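Local coordinates for protein pyruvate kinase (Pyrobaculum aerophilum, PDB 3QTG) that catalyses the last step of glycolysis, transferring phosphate between phosphoenolpyruvate and ADP to give pyruvate and ATP, with the help of a divalent metal cation, at residues A76-K82 against I197-S203; I61-R65 against I193-D198; K103-S107 against V117-F123; R138-K142 against A153-G159. Numbering follows the deposited sequence.

Interaction 1 of 4, residues A76-K82 against I197-S203; sequences AVIVDLK and IDYVAIS
Parallel barrel strands 76-80 and 199-202 run with axes 4.7 Å apart at 27°, both extended, I78 level with Y199, V79 with V200 and D80 with A201. A76 CB lies 4.1 Å from Y199 CE2. V77 N donates to D198 OD2 (2.7 Å), which also salt-bridges R65, while V77 O accepts from D198 N (2.9 Å) and Y199 N (3.0 Å). I78, on the Y199 and A201 face, sets CG1 3.8 Å from Y199 CB. V79 (chi1 m) bonds through N to Y199 O (2.9 Å) and through O to A201 N (2.8 Å); its CG2 meets I197 CG2 at 3.8 Å on the other face. D80 (chi1 t) turns its carboxylate to salt bridges with R46 and K230. L81 N reaches A201 O (2.9 Å), L81 CD1 packs 3.7 Å from V200 CG1, and S203 OG, also bonded to K230, donates to L81 O (2.7 Å). This is the third-to-fourth strand seam of a TIM barrel, ending at the catalytic mouth, where D80 probably binds K+.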
loop_
_atom_site.group_PDB
_atom_site.type_symbol
_atom_site.label_atom_id
_atom_site.label_comp_id
_atom_site.label_asym_id
_atom_site.label_seq_id
_atom_site.Cartn_x
_atom_site.Cartn_y
_atom_site.Cartn_z
ATOM N N ALA A 76 17.622 -20.071 -30.043
ATOM C CA ALA A 76 16.786 -19.297 -30.951
ATOM C C ALA A 76 17.614 -18.826 -32.137
ATOM O O ALA A 76 18.743 -18.340 -31.966
ATOM C CB ALA A 76 16.170 -18.093 -30.234
ATOM N N VAL A 77 17.039 -18.954 -33.330
ATOM C CA VAL A 77 17.580 -18.318 -34.529
ATOM C C VAL A 77 16.702 -17.147 -34.920
ATOM O O VAL A 77 15.496 -17.303 -35.158
ATOM C CB VAL A 77 17.708 -19.323 -35.716
ATOM C CG1 VAL A 77 18.075 -18.599 -37.018
ATOM C CG2 VAL A 77 18.729 -20.375 -35.388
ATOM N N ILE A 78 17.332 -15.974 -34.992
ATOM C CA ILE A 78 16.709 -14.730 -35.390
ATOM C C ILE A 78 17.269 -14.288 -36.765
ATOM O O ILE A 78 18.487 -14.237 -36.981
ATOM C CB ILE A 78 17.011 -13.625 -34.341
ATOM C CG1 ILE A 78 16.603 -14.083 -32.932
ATOM C CG2 ILE A 78 16.343 -12.294 -34.726
ATOM C CD1 ILE A 78 17.437 -13.479 -31.799
ATOM N N VAL A 79 16.389 -13.965 -37.698
ATOM C CA VAL A 79 16.856 -13.336 -38.926
ATOM C C VAL A 79 16.363 -11.899 -38.907
ATOM O O VAL A 79 15.207 -11.640 -38.609
ATOM C CB VAL A 79 16.450 -14.112 -40.233
ATOM C CG1 VAL A 79 17.033 -15.550 -40.230
ATOM C CG2 VAL A 79 14.925 -14.135 -40.428
ATOM N N ASP A 80 17.262 -10.976 -39.219
ATOM C CA ASP A 80 16.945 -9.558 -39.200
ATOM C C ASP A 80 16.806 -9.007 -40.626
ATOM O O ASP A 80 17.755 -9.025 -41.412
ATOM C CB ASP A 80 18.007 -8.802 -38.395
ATOM C CG ASP A 80 17.529 -7.442 -37.933
ATOM O OD1 ASP A 80 16.618 -6.885 -38.595
ATOM O OD2 ASP A 80 18.046 -6.923 -36.901
ATOM N N LEU A 81 15.616 -8.526 -40.959
ATOM C CA LEU A 81 15.361 -8.023 -42.300
ATOM C C LEU A 81 15.942 -6.622 -42.522
ATOM O O LEU A 81 15.986 -5.782 -41.602
ATOM C CB LEU A 81 13.864 -8.035 -42.626
ATOM C CG LEU A 81 13.140 -9.378 -42.644
ATOM C CD1 LEU A 81 11.657 -9.123 -42.696
ATOM C CD2 LEU A 81 13.586 -10.201 -43.838
ATOM N N LYS A 82 16.372 -6.392 -43.764
ATOM C CA LYS A 82 16.999 -5.137 -44.163
ATOM C C LYS A 82 16.033 -3.957 -44.031
ATOM O O LYS A 82 16.403 -2.907 -43.517
ATOM C CB LYS A 82 17.550 -5.260 -45.604
ATOM C CG LYS A 82 18.471 -4.115 -46.059
ATOM C CD LYS A 82 19.464 -3.693 -44.943
ATOM C CE LYS A 82 20.502 -2.645 -45.410
ATOM N NZ LYS A 82 21.621 -2.462 -44.405
ATOM N N ILE A 197 13.773 -21.280 -38.498
ATOM C CA ILE A 197 13.818 -19.858 -38.157
ATOM C C ILE A 197 12.752 -19.467 -37.110
ATOM O O ILE A 197 11.541 -19.577 -37.350
ATOM C CB ILE A 197 13.700 -18.963 -39.396
ATOM C CG1 ILE A 197 14.819 -19.287 -40.399
ATOM C CG2 ILE A 197 13.780 -17.510 -38.999
ATOM C CD1 ILE A 197 14.729 -18.492 -41.641
ATOM N N ASP A 198 13.229 -18.986 -35.967
ATOM C CA ASP A 198 12.392 -18.817 -34.787
ATOM C C ASP A 198 11.840 -17.396 -34.667
ATOM O O ASP A 198 10.726 -17.204 -34.200
ATOM C CB ASP A 198 13.190 -19.236 -33.544
ATOM C CG ASP A 198 13.803 -20.655 -33.694
ATOM O OD1 ASP A 198 13.038 -21.611 -33.986
ATOM O OD2 ASP A 198 15.039 -20.814 -33.527
ATOM N N TYR A 199 12.609 -16.414 -35.115
ATOM C CA TYR A 199 12.200 -15.008 -35.051
ATOM C C TYR A 199 12.579 -14.300 -36.328
ATOM O O TYR A 199 13.647 -14.546 -36.879
ATOM C CB TYR A 199 12.910 -14.295 -33.898
ATOM C CG TYR A 199 12.450 -14.720 -32.521
ATOM C CD1 TYR A 199 11.520 -13.951 -31.808
ATOM C CD2 TYR A 199 12.947 -15.888 -31.925
ATOM C CE1 TYR A 199 11.095 -14.345 -30.540
ATOM C CE2 TYR A 199 12.528 -16.284 -30.674
ATOM C CZ TYR A 199 11.600 -15.510 -29.988
ATOM O OH TYR A 199 11.199 -15.895 -28.732
ATOM N N VAL A 200 11.701 -13.410 -36.773
ATOM C CA VAL A 200 11.956 -12.519 -37.899
ATOM C C VAL A 200 11.869 -11.095 -37.374
ATOM O O VAL A 200 10.824 -10.679 -36.868
ATOM C CB VAL A 200 10.885 -12.697 -39.023
ATOM C CG1 VAL A 200 10.901 -11.524 -40.013
ATOM C CG2 VAL A 200 11.066 -14.014 -39.734
ATOM N N ALA A 201 12.958 -10.350 -37.494
ATOM C CA ALA A 201 12.986 -8.996 -36.976
ATOM C C ALA A 201 12.717 -7.961 -38.092
ATOM O O ALA A 201 13.380 -7.968 -39.124
ATOM C CB ALA A 201 14.299 -8.736 -36.239
ATOM N N ILE A 202 11.705 -7.120 -37.880
ATOM C CA ILE A 202 11.234 -6.126 -38.857
ATOM C C ILE A 202 11.935 -4.799 -38.614
ATOM O O ILE A 202 11.946 -4.301 -37.480
ATOM C CB ILE A 202 9.731 -5.824 -38.689
ATOM C CG1 ILE A 202 8.893 -7.070 -38.856
ATOM C CG2 ILE A 202 9.256 -4.773 -39.710
ATOM C CD1 ILE A 202 7.433 -6.790 -38.593
ATOM N N SER A 203 12.485 -4.218 -39.683
ATOM C CA SER A 203 13.079 -2.879 -39.625
ATOM C C SER A 203 12.115 -1.784 -40.059
ATOM O O SER A 203 11.362 -1.957 -40.999
ATOM C CB SER A 203 14.361 -2.816 -40.460
ATOM O OG SER A 203 15.327 -3.728 -39.943
#

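Interaction 2 of 4, residues I61-R65 against I193-D198; sequences IEAVR and IRDNID
A single arginine can tie a barrel helix to the loop leading into a neighbouring strand. Segment 61-65 is one helical turn (R65 N to I61 O, 2.9 Å); 193-198 passes through a 3-10 turn at 194-196 and then opens out. The closest CA pair, I61 and N196, is 7.5 Å apart, so helix side chains bridge the gap to side-chain and backbone atoms of the loop. Apolar packing comes from I61 (chi1 m, chi2 t), whose CD1 lies 3.7 Å from I193 CD1 and 4.1 Å from I197 CG1; its CG2 makes a van der Waals contact with N196 CB (3.8 Å). In the TIM barrel, this joins helix 54-71, which precedes the third strand, to the loop entering the fourth. Polar bonds come from R65 (chi1 m, chi2 m, chi3 t): NE donates to N196 OD1 (2.8 Å), and NH2 to both N196 O (2.8 Å) and D198 OD2 (2.8 Å), the latter a salt bridge. R65 NH1 binds E68 and L75 O, and D198 OD2 accepts from V77 N.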
loop_
_atom_site.group_PDB
_atom_site.type_symbol
_atom_site.label_atom_id
_atom_site.label_comp_id
_atom_site.label_asym_id
_atom_site.label_seq_id
_atom_site.Cartn_x
_atom_site.Cartn_y
_atom_site.Cartn_z
ATOM N N ILE A 61 23.046 -21.389 -39.850
ATOM C CA ILE A 61 21.946 -22.093 -39.216
ATOM C C ILE A 61 22.278 -23.570 -39.002
ATOM O O ILE A 61 22.051 -24.095 -37.908
ATOM C CB ILE A 61 20.631 -21.907 -40.007
ATOM C CG1 ILE A 61 20.189 -20.438 -39.918
ATOM C CG2 ILE A 61 19.549 -22.894 -39.518
ATOM C CD1 ILE A 61 18.780 -20.132 -40.420
ATOM N N GLU A 62 22.839 -24.224 -40.023
ATOM C CA GLU A 62 23.278 -25.633 -39.901
ATOM C C GLU A 62 24.294 -25.855 -38.772
ATOM O O GLU A 62 24.202 -26.826 -38.031
ATOM C CB GLU A 62 23.844 -26.161 -41.236
ATOM C CG GLU A 62 22.797 -26.734 -42.197
ATOM C CD GLU A 62 23.309 -26.822 -43.634
ATOM O OE1 GLU A 62 23.804 -25.798 -44.150
ATOM O OE2 GLU A 62 23.216 -27.907 -44.258
ATOM N N ALA A 63 25.267 -24.960 -38.653
ATOM C CA ALA A 63 26.247 -25.028 -37.568
ATOM C C ALA A 63 25.591 -24.821 -36.186
ATOM O O ALA A 63 25.985 -25.440 -35.183
ATOM C CB ALA A 63 27.346 -23.996 -37.792
ATOM N N VAL A 64 24.583 -23.951 -36.150
ATOM C CA VAL A 64 23.824 -23.692 -34.923
ATOM C C VAL A 64 23.047 -24.946 -34.499
ATOM O O VAL A 64 23.129 -25.368 -33.343
ATOM C CB VAL A 64 22.887 -22.460 -35.110
ATOM C CG1 VAL A 64 21.755 -22.416 -34.051
ATOM C CG2 VAL A 64 23.721 -21.176 -35.127
ATOM N N ARG A 65 22.326 -25.542 -35.453
ATOM C CA ARG A 65 21.464 -26.711 -35.189
ATOM C C ARG A 65 22.277 -27.960 -34.885
ATOM O O ARG A 65 21.834 -28.837 -34.131
ATOM C CB ARG A 65 20.518 -26.976 -36.364
ATOM C CG ARG A 65 19.464 -25.890 -36.564
ATOM C CD ARG A 65 18.690 -25.578 -35.259
ATOM N NE ARG A 65 17.705 -24.531 -35.512
ATOM C CZ ARG A 65 17.224 -23.678 -34.610
ATOM N NH1 ARG A 65 17.630 -23.706 -33.340
ATOM N NH2 ARG A 65 16.330 -22.782 -34.996
ATOM N N ILE A 193 14.395 -23.186 -45.715
ATOM C CA ILE A 193 14.849 -23.504 -44.341
ATOM C C ILE A 193 14.011 -22.787 -43.257
ATOM O O ILE A 193 14.461 -22.550 -42.133
ATOM C CB ILE A 193 16.381 -23.252 -44.176
ATOM C CG1 ILE A 193 16.742 -21.800 -44.503
ATOM C CG2 ILE A 193 17.172 -24.195 -45.106
ATOM C CD1 ILE A 193 18.013 -21.327 -43.850
ATOM N N ARG A 194 12.771 -22.477 -43.620
ATOM C CA ARG A 194 11.878 -21.697 -42.789
ATOM C C ARG A 194 11.515 -22.367 -41.468
ATOM O O ARG A 194 11.126 -21.681 -40.514
ATOM C CB ARG A 194 10.600 -21.385 -43.559
ATOM C CG ARG A 194 9.866 -22.624 -44.016
ATOM C CD ARG A 194 8.547 -22.259 -44.608
ATOM N NE ARG A 194 7.801 -23.430 -45.067
ATOM C CZ ARG A 194 7.927 -23.945 -46.284
ATOM N NH1 ARG A 194 8.778 -23.405 -47.139
ATOM N NH2 ARG A 194 7.211 -24.999 -46.642
ATOM N N ASP A 195 11.620 -23.697 -41.413
ATOM C CA ASP A 195 11.256 -24.421 -40.205
ATOM C C ASP A 195 12.331 -24.271 -39.105
ATOM O O ASP A 195 12.094 -24.552 -37.932
ATOM C CB ASP A 195 10.906 -25.885 -40.528
ATOM C CG ASP A 195 9.465 -26.043 -41.063
ATOM O OD1 ASP A 195 8.625 -25.127 -40.845
ATOM O OD2 ASP A 195 9.164 -27.075 -41.698
ATOM N N ASN A 196 13.504 -23.796 -39.513
ATOM C CA ASN A 196 14.608 -23.565 -38.602
ATOM C C ASN A 196 14.748 -22.113 -38.149
ATOM O O ASN A 196 15.715 -21.766 -37.480
ATOM C CB ASN A 196 15.906 -24.058 -39.235
ATOM C CG ASN A 196 16.252 -25.457 -38.806
ATOM O OD1 ASN A 196 16.370 -25.736 -37.614
ATOM N ND2 ASN A 196 16.423 -26.352 -39.778
ATOM N N ILE A 197 13.773 -21.280 -38.498
ATOM C CA ILE A 197 13.818 -19.858 -38.157
ATOM C C ILE A 197 12.752 -19.467 -37.110
ATOM O O ILE A 197 11.541 -19.577 -37.350
ATOM C CB ILE A 197 13.700 -18.963 -39.396
ATOM C CG1 ILE A 197 14.819 -19.287 -40.399
ATOM C CG2 ILE A 197 13.780 -17.510 -38.999
ATOM C CD1 ILE A 197 14.729 -18.492 -41.641
ATOM N N ASP A 198 13.229 -18.986 -35.967
ATOM C CA ASP A 198 12.392 -18.817 -34.787
ATOM C C ASP A 198 11.840 -17.396 -34.667
ATOM O O ASP A 198 10.726 -17.204 -34.200
ATOM C CB ASP A 198 13.190 -19.236 -33.544
ATOM C CG ASP A 198 13.803 -20.655 -33.694
ATOM O OD1 ASP A 198 13.038 -21.611 -33.986
ATOM O OD2 ASP A 198 15.039 -20.814 -33.527
#

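Interaction 3 of 4, residues K103-S107 against V117-F123; sequences KFKLS and VPNKAFF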
loop_
_atom_site.group_PDB
_atom_site.type_symbol
_atom_site.label_atom_id
_atom_site.label_comp_id
_atom_site.label_asym_id
_atom_site.label_seq_id
_atom_site.Cartn_x
_atom_site.Cartn_y
_atom_site.Cartn_z
ATOM N N LYS A 103 23.006 20.237 -54.013
ATOM C CA LYS A 103 21.657 20.043 -54.554
ATOM C C LYS A 103 21.272 18.565 -54.684
ATOM O O LYS A 103 22.052 17.749 -55.187
ATOM C CB LYS A 103 21.518 20.762 -55.904
ATOM C CG LYS A 103 20.105 20.720 -56.479
ATOM C CD LYS A 103 19.706 22.061 -57.075
ATOM C CE LYS A 103 18.472 21.944 -57.952
ATOM N NZ LYS A 103 18.435 23.012 -59.007
ATOM N N PHE A 104 20.078 18.234 -54.199
ATOM C CA PHE A 104 19.486 16.904 -54.361
ATOM C C PHE A 104 18.288 17.010 -55.288
ATOM O O PHE A 104 17.474 17.919 -55.137
ATOM C CB PHE A 104 19.015 16.324 -53.016
ATOM C CG PHE A 104 20.109 16.186 -51.980
ATOM C CD1 PHE A 104 20.670 17.310 -51.384
ATOM C CD2 PHE A 104 20.551 14.921 -51.595
ATOM C CE1 PHE A 104 21.671 17.185 -50.416
ATOM C CE2 PHE A 104 21.539 14.757 -50.652
ATOM C CZ PHE A 104 22.116 15.898 -50.035
ATOM N N LYS A 105 18.185 16.091 -56.245
ATOM C CA LYS A 105 17.044 16.065 -57.160
ATOM C C LYS A 105 16.478 14.682 -57.195
ATOM O O LYS A 105 17.216 13.689 -57.093
ATOM C CB LYS A 105 17.424 16.506 -58.597
ATOM C CG LYS A 105 17.892 17.959 -58.683
ATOM C CD LYS A 105 18.327 18.398 -60.086
ATOM C CE LYS A 105 19.385 19.529 -59.981
ATOM N NZ LYS A 105 19.881 20.174 -61.307
ATOM N N LEU A 106 15.164 14.621 -57.362
ATOM C CA LEU A 106 14.479 13.373 -57.616
ATOM C C LEU A 106 14.893 12.775 -58.969
ATOM O O LEU A 106 14.490 13.261 -60.028
ATOM C CB LEU A 106 12.965 13.580 -57.533
ATOM C CG LEU A 106 12.031 12.380 -57.696
ATOM C CD1 LEU A 106 12.263 11.360 -56.641
ATOM C CD2 LEU A 106 10.567 12.855 -57.668
ATOM N N SER A 107 15.668 11.691 -58.907
ATOM C CA SER A 107 16.323 11.098 -60.072
ATOM C C SER A 107 17.054 9.832 -59.669
ATOM O O SER A 107 17.587 9.746 -58.556
ATOM C CB SER A 107 17.353 12.068 -60.649
ATOM O OG SER A 107 18.116 11.442 -61.686
ATOM N N VAL A 117 18.440 11.259 -55.915
ATOM C CA VAL A 117 17.712 10.495 -54.902
ATOM C C VAL A 117 16.435 9.936 -55.544
ATOM O O VAL A 117 15.499 10.694 -55.790
ATOM C CB VAL A 117 17.376 11.341 -53.661
ATOM C CG1 VAL A 117 16.794 10.464 -52.571
ATOM C CG2 VAL A 117 18.621 12.041 -53.129
ATOM N N PRO A 118 16.415 8.618 -55.863
ATOM C CA PRO A 118 15.296 8.036 -56.605
ATOM C C PRO A 118 14.051 7.687 -55.774
ATOM O O PRO A 118 13.407 6.670 -56.010
ATOM C CB PRO A 118 15.917 6.781 -57.226
ATOM C CG PRO A 118 16.891 6.341 -56.258
ATOM C CD PRO A 118 17.476 7.618 -55.644
ATOM N N ASN A 119 13.692 8.533 -54.820
ATOM C CA ASN A 119 12.500 8.249 -54.029
ATOM C C ASN A 119 11.813 9.516 -53.582
ATOM O O ASN A 119 12.411 10.311 -52.840
ATOM C CB ASN A 119 12.839 7.361 -52.830
ATOM C CG ASN A 119 11.650 6.539 -52.387
ATOM O OD1 ASN A 119 10.521 7.042 -52.375
ATOM N ND2 ASN A 119 11.876 5.264 -52.065
ATOM N N LYS A 120 10.570 9.711 -54.027
ATOM C CA LYS A 120 9.829 10.931 -53.689
ATOM C C LYS A 120 9.597 11.085 -52.179
ATOM O O LYS A 120 9.493 12.200 -51.692
ATOM C CB LYS A 120 8.477 11.027 -54.418
ATOM C CG LYS A 120 7.976 12.515 -54.574
ATOM C CD LYS A 120 6.478 12.546 -54.864
ATOM C CE LYS A 120 5.880 13.979 -54.815
ATOM N NZ LYS A 120 5.920 14.680 -56.144
ATOM N N ALA A 121 9.519 9.965 -51.460
ATOM C CA ALA A 121 9.337 9.992 -50.007
ATOM C C ALA A 121 10.433 10.806 -49.293
ATOM O O ALA A 121 10.166 11.391 -48.238
ATOM C CB ALA A 121 9.247 8.576 -49.438
ATOM N N PHE A 122 11.642 10.855 -49.873
ATOM C CA PHE A 122 12.718 11.708 -49.350
ATOM C C PHE A 122 12.270 13.168 -49.437
ATOM O O PHE A 122 12.385 13.933 -48.472
ATOM C CB PHE A 122 14.030 11.512 -50.124
ATOM C CG PHE A 122 15.160 12.444 -49.674
ATOM C CD1 PHE A 122 15.843 12.216 -48.475
ATOM C CD2 PHE A 122 15.517 13.544 -50.441
ATOM C CE1 PHE A 122 16.872 13.068 -48.055
ATOM C CE2 PHE A 122 16.546 14.405 -50.050
ATOM C CZ PHE A 122 17.229 14.160 -48.835
ATOM N N PHE A 123 11.740 13.548 -50.590
ATOM C CA PHE A 123 11.336 14.940 -50.802
ATOM C C PHE A 123 10.105 15.324 -49.977
ATOM O O PHE A 123 10.047 16.439 -49.467
ATOM C CB PHE A 123 11.263 15.268 -52.312
ATOM C CG PHE A 123 12.576 15.036 -52.994
ATOM C CD1 PHE A 123 13.548 16.032 -53.009
ATOM C CD2 PHE A 123 12.893 13.780 -53.517
ATOM C CE1 PHE A 123 14.808 15.800 -53.582
ATOM C CE2 PHE A 123 14.150 13.541 -54.083
ATOM C CZ PHE A 123 15.104 14.558 -54.123
#
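Where a short edge strand gives way to a helix, side-chain packing can run on past the last backbone bonds. Those bonds lie at V117: its N donates to K105 O at 3.0 Å with good geometry, and its O accepts a longer bond from S107 N at 3.3 Å, while L106 CA approaches V117 O at 3.4 Å in a CA-H...O contact. Packing begins here too, with V117 CG2 at the edge of the F104 ring, 3.8 Å from F104 CD2. P118 follows; its N lies 3.1 Å from S107 O but has no hydrogen to offer. N119 then holds the N-cap position, its OD1 accepting from A121 N at 3.2 Å to start helix 120-125. At the first turn, L106 CD1 sits 3.5 Å from K120 N and L106 CD2 4.0 Å from K120 CG. F122 directs its ring inward, CE2 4.3 Å from F104 CB, with the two rings oblique at 37° and centroids 5.9 Å apart. The rim atoms of F123 approach the strand: CZ is 3.2 Å from L106 N and CE2 3.6 Å from L106 CB. Around F104 and F122, I151, M134 and I132 continue the hydrophobic interior of this small beta domain. The contact thus rests mainly on apolar and aromatic packing of F104, L106, F122 and F123, with the backbone link at V117 a modest addition.

Interaction 4 of 4, residues R138-K142 against A153-G159; sequences RLRLK and AVAESSG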
loop_
_atom_site.group_PDB
_atom_site.type_symbol
_atom_site.label_atom_id
_atom_site.label_comp_id
_atom_site.label_asym_id
_atom_site.label_seq_id
_atom_site.Cartn_x
_atom_site.Cartn_y
_atom_site.Cartn_z
ATOM N N ARG A 138 28.169 10.583 -40.495
ATOM C CA ARG A 138 29.455 11.301 -40.604
ATOM C C ARG A 138 29.453 12.502 -41.570
ATOM O O ARG A 138 30.374 13.326 -41.572
ATOM C CB ARG A 138 30.575 10.346 -41.036
ATOM C CG ARG A 138 30.790 9.138 -40.113
ATOM C CD ARG A 138 32.175 8.494 -40.336
ATOM N NE ARG A 138 32.298 7.208 -39.630
ATOM C CZ ARG A 138 32.753 7.055 -38.382
ATOM N NH1 ARG A 138 33.150 8.106 -37.660
ATOM N NH2 ARG A 138 32.807 5.836 -37.849
ATOM N N LEU A 139 28.454 12.570 -42.435
ATOM C CA LEU A 139 28.286 13.730 -43.299
ATOM C C LEU A 139 26.913 14.269 -42.991
ATOM O O LEU A 139 25.910 13.592 -43.228
ATOM C CB LEU A 139 28.442 13.351 -44.782
ATOM C CG LEU A 139 28.394 14.448 -45.867
ATOM C CD1 LEU A 139 29.156 15.733 -45.492
ATOM C CD2 LEU A 139 28.885 13.903 -47.228
ATOM N N ARG A 140 26.868 15.462 -42.414
ATOM C CA ARG A 140 25.613 16.130 -42.132
ATOM C C ARG A 140 25.471 17.309 -43.075
ATOM O O ARG A 140 26.448 17.984 -43.388
ATOM C CB ARG A 140 25.550 16.614 -40.685
ATOM C CG ARG A 140 26.022 15.577 -39.675
ATOM C CD ARG A 140 26.227 16.181 -38.290
ATOM N NE ARG A 140 24.991 16.089 -37.517
ATOM C CZ ARG A 140 24.174 17.106 -37.340
ATOM N NH1 ARG A 140 24.489 18.264 -37.859
ATOM N NH2 ARG A 140 23.065 16.974 -36.643
ATOM N N LEU A 141 24.246 17.528 -43.540
ATOM C CA LEU A 141 23.951 18.642 -44.426
ATOM C C LEU A 141 22.706 19.346 -43.911
ATOM O O LEU A 141 21.687 18.706 -43.668
ATOM C CB LEU A 141 23.697 18.199 -45.880
ATOM C CG LEU A 141 24.430 17.238 -46.841
ATOM C CD1 LEU A 141 25.407 17.924 -47.858
ATOM C CD2 LEU A 141 25.013 15.964 -46.204
ATOM N N LYS A 142 22.795 20.667 -43.785
ATOM C CA LYS A 142 21.706 21.475 -43.251
ATOM C C LYS A 142 20.851 21.972 -44.424
ATOM O O LYS A 142 21.351 22.682 -45.284
ATOM C CB LYS A 142 22.292 22.687 -42.516
ATOM C CG LYS A 142 21.740 22.971 -41.151
ATOM C CD LYS A 142 20.231 22.918 -41.042
ATOM C CE LYS A 142 19.837 23.054 -39.565
ATOM N NZ LYS A 142 20.175 24.410 -39.042
ATOM N N ALA A 153 21.126 21.927 -49.576
ATOM C CA ALA A 153 21.603 21.749 -48.211
ATOM C C ALA A 153 23.087 22.105 -48.083
ATOM O O ALA A 153 23.861 21.899 -49.005
ATOM C CB ALA A 153 21.332 20.324 -47.747
ATOM N N VAL A 154 23.485 22.655 -46.946
ATOM C CA VAL A 154 24.870 23.073 -46.752
ATOM C C VAL A 154 25.601 21.985 -45.993
ATOM O O VAL A 154 25.157 21.577 -44.907
ATOM C CB VAL A 154 24.966 24.425 -45.960
ATOM C CG1 VAL A 154 26.415 24.738 -45.545
ATOM C CG2 VAL A 154 24.398 25.571 -46.782
ATOM N N ALA A 155 26.719 21.531 -46.552
ATOM C CA ALA A 155 27.542 20.522 -45.933
ATOM C C ALA A 155 28.262 21.111 -44.706
ATOM O O ALA A 155 28.870 22.185 -44.778
ATOM C CB ALA A 155 28.529 19.986 -46.921
ATOM N N GLU A 156 28.149 20.405 -43.583
ATOM C CA GLU A 156 28.761 20.816 -42.333
ATOM C C GLU A 156 30.214 20.346 -42.267
ATOM O O GLU A 156 30.978 20.836 -41.450
ATOM C CB GLU A 156 27.935 20.313 -41.146
ATOM C CG GLU A 156 26.549 20.931 -41.112
ATOM C CD GLU A 156 25.662 20.418 -39.978
ATOM O OE1 GLU A 156 26.162 19.795 -39.004
ATOM O OE2 GLU A 156 24.436 20.653 -40.063
ATOM N N SER A 157 30.587 19.421 -43.158
ATOM C CA SER A 157 31.975 19.002 -43.334
ATOM C C SER A 157 32.215 18.478 -44.757
ATOM O O SER A 157 31.280 18.368 -45.552
ATOM C CB SER A 157 32.371 17.953 -42.281
ATOM O OG SER A 157 31.600 16.776 -42.426
ATOM N N SER A 158 33.478 18.204 -45.073
ATOM C CA SER A 158 33.885 17.584 -46.326
ATOM C C SER A 158 33.549 16.097 -46.364
ATOM O O SER A 158 33.389 15.460 -45.326
ATOM C CB SER A 158 35.381 17.766 -46.544
ATOM O OG SER A 158 35.639 19.031 -47.107
ATOM N N GLY A 159 33.457 15.545 -47.568
ATOM C CA GLY A 159 33.036 14.167 -47.729
ATOM C C GLY A 159 32.851 13.803 -49.185
ATOM O O GLY A 159 32.852 14.666 -50.064
#
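The salt bridge between R140 NH1 and E156 OE1 is remarkably short, at 2.5 Å; R140 NH2 has E170 as a second partner. Close by, 139-142 runs antiparallel to 153-155, with short axes 4.1 Å apart and N-to-C directions at 140°. K142 and V154 form a hydrogen-bonded pair, K142 N to V154 O at 2.8 Å and V154 N to K142 O at 2.7 Å. L141 and A155 are the non-hydrogen-bonded pair, only 4.3 Å between CA atoms, and E156 N donates to R140 O at 3.0 Å beyond it. These are the two arms of the hairpin 139-146/150-155, the middle of the mixed sheet in the B domain, the small beta-rich lid that pyruvate kinases insert in their TIM barrel after its third strand. Toward strand 131-134, R138 and L139 both face M134 in a classic beta bulge. On one face, L141 CB packs 3.7 Å from A153 CB and L141 CD1 3.9 Å from A155 CB, next to F104 and M134. Past the paired region the segments diverge: L139 CD1 still touches S157 O at 3.4 Å, and L139 CD2 lies 4.2 Å from G159 CA, where a side chain on G159 would clash.

The four contacts illustrate how an inserted domain can be carried on a barrel. Interactions 1 and 2 build one continuous region of the TIM barrel: they share I197 and D198, their centres are about 11 Å apart, and V77 CG2 lies 3.4 Å from R65 NH2. Interactions 3 and 4 belong to the inserted beta domain, centres about 17 Å apart, and meet where F104 CE1 lies 4.1 Å from A153 CB. Both are nested in the chain between the strands joined by interaction 1, yet their centres stand about 30 and 34 Å from its centre. Interaction 1 alone includes an inferred ligand residue, D80; the P118 side chain of interaction 3 lies about 6 Å from that of R87, a probable ATP-binding residue.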